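Local coordinates for penicillin-binding protein activator LpoB (Salmonella enterica subsp. enterica serovar Typhimurium, PDB 4Q6V), which probably regulates peptidoglycan synthesis as the outer-membrane lipoprotein activator on which penicillin-binding protein 1B depends, at residues G5-L10 and T45-N50. Sequence-based numbering, arbitrary orientation.
Sequences GAMQPL and TETLRN
An apolar contact, carried on the 5-10 side by the long side chain of selenomethionine M7, links helices 3-15 and 41-54, which lie side by side on one face of the mixed sheet in the C-terminal domain of LpoB. It illustrates how an extended side chain can span the gap between two helices over a sheet: within the two segments the nearest CA atoms are those of M7 and L48, 6.6 Å apart. In M7, chi2 of 163° carries SE out to helix 41-54, and chi3 of 178° continues the line to CE. M7 SE meets the methyl CG2 of T47 at 3.6 Å, the two side chains passing at a slant, and it also lies 3.7 Å from the backbone N of L48. M7 CE goes on to the CB of L48 at 3.8 Å. L48 runs at about a right angle to M7; with CG anti to the backbone N (chi1 -175°), it brings its branch CD1 to 4.0 Å from M7 CG. T47 divides its duties: its methyl faces the selenium, while OG1 is hydrogen-bonded to the carbonyl of E43 one turn earlier in its own helix; its side chain also touches W3 and N4 of helix 3-15. Beneath the helices, M7 continues onto V31 and L113, and L48 onto V28 and M115, so the seam merges with the hydrophobic layer over strands 25-35 and 112-119. With 185 Å² buried between the segments, the contact depends on dispersion and hydrophobic burial, the selenium of the label standing in for the methionine sulfur.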
# COMPACT_ATOMS: atom_id res chain seq x y z
N GLY A 5 -11.69 1.20 10.42
CA GLY A 5 -12.45 2.42 10.43
C GLY A 5 -11.82 3.49 9.60
O GLY A 5 -12.53 4.25 8.90
N ALA A 6 -10.49 3.55 9.65
CA ALA A 6 -9.72 4.44 8.80
C ALA A 6 -9.58 3.94 7.35
O ALA A 6 -9.74 4.73 6.39
CB ALA A 6 -8.37 4.67 9.42
N MSE A 7 -9.33 2.64 7.20
CA MSE A 7 -8.93 2.09 5.90
C MSE A 7 -10.12 1.83 4.99
O MSE A 7 -10.04 2.05 3.79
CB MSE A 7 -8.14 0.83 6.13
CG MSE A 7 -6.65 1.10 6.25
SE MSE A 7 -5.70 -0.42 7.07
CE MSE A 7 -3.92 0.36 6.94
N GLN A 8 -11.26 1.41 5.55
CA GLN A 8 -12.43 1.01 4.76
C GLN A 8 -12.98 2.14 3.91
O GLN A 8 -13.26 1.96 2.72
CB GLN A 8 -13.56 0.44 5.65
CG GLN A 8 -13.23 -0.82 6.42
CD GLN A 8 -12.93 -2.00 5.53
OE1 GLN A 8 -13.43 -2.09 4.40
NE2 GLN A 8 -12.10 -2.92 6.03
N PRO A 9 -13.17 3.32 4.50
CA PRO A 9 -13.67 4.41 3.70
C PRO A 9 -12.70 4.85 2.60
O PRO A 9 -13.16 5.32 1.57
CB PRO A 9 -13.87 5.54 4.72
CG PRO A 9 -13.31 5.08 6.01
CD PRO A 9 -13.26 3.60 5.94
N LEU A 10 -11.39 4.73 2.85
CA LEU A 10 -10.37 5.20 1.90
C LEU A 10 -10.30 4.19 0.75
O LEU A 10 -10.24 4.55 -0.42
CB LEU A 10 -9.03 5.31 2.58
CG LEU A 10 -8.81 6.45 3.57
CD1 LEU A 10 -7.45 6.40 4.23
CD2 LEU A 10 -8.97 7.77 2.84
N THR A 45 -0.65 -3.45 7.82
CA THR A 45 -0.50 -3.85 6.41
C THR A 45 -1.41 -5.02 6.09
O THR A 45 -2.02 -5.01 5.03
CB THR A 45 0.96 -4.22 6.11
OG1 THR A 45 1.84 -3.14 6.47
CG2 THR A 45 1.13 -4.53 4.62
N GLU A 46 -1.51 -5.99 7.00
CA GLU A 46 -2.48 -7.10 6.89
C GLU A 46 -3.91 -6.63 6.80
O GLU A 46 -4.69 -7.07 5.96
CB GLU A 46 -2.34 -8.12 8.01
CG GLU A 46 -1.21 -9.13 7.78
CD GLU A 46 -1.49 -10.09 6.62
OE1 GLU A 46 -2.64 -10.59 6.52
OE2 GLU A 46 -0.60 -10.38 5.78
N THR A 47 -4.26 -5.69 7.67
CA THR A 47 -5.60 -5.10 7.61
C THR A 47 -5.89 -4.53 6.22
O THR A 47 -6.97 -4.69 5.67
CB THR A 47 -5.77 -4.03 8.71
OG1 THR A 47 -5.69 -4.66 9.99
CG2 THR A 47 -7.11 -3.32 8.63
N LEU A 48 -4.91 -3.81 5.69
CA LEU A 48 -5.03 -3.10 4.46
C LEU A 48 -5.23 -4.12 3.33
O LEU A 48 -6.10 -3.94 2.47
CB LEU A 48 -3.76 -2.26 4.18
CG LEU A 48 -3.86 -1.37 2.92
CD1 LEU A 48 -5.13 -0.56 2.89
CD2 LEU A 48 -2.62 -0.49 2.78
N ARG A 49 -4.40 -5.15 3.32
CA ARG A 49 -4.41 -6.18 2.28
C ARG A 49 -5.80 -6.84 2.28
O ARG A 49 -6.39 -7.14 1.22
CB ARG A 49 -3.29 -7.17 2.49
CG ARG A 49 -1.89 -6.67 2.14
CD ARG A 49 -0.83 -7.70 2.53
NE ARG A 49 -1.09 -8.96 1.86
CZ ARG A 49 -0.55 -9.38 0.72
NH1 ARG A 49 0.35 -8.66 0.09
NH2 ARG A 49 -0.90 -10.55 0.20
N ASN A 50 -6.36 -7.01 3.48
CA ASN A 50 -7.70 -7.60 3.60
C ASN A 50 -8.78 -6.73 3.03
O ASN A 50 -9.57 -7.18 2.21
CB ASN A 50 -7.97 -7.99 5.04
CG ASN A 50 -7.14 -9.19 5.47
OD1 ASN A 50 -6.54 -9.20 6.54
ND2 ASN A 50 -7.10 -10.21 4.64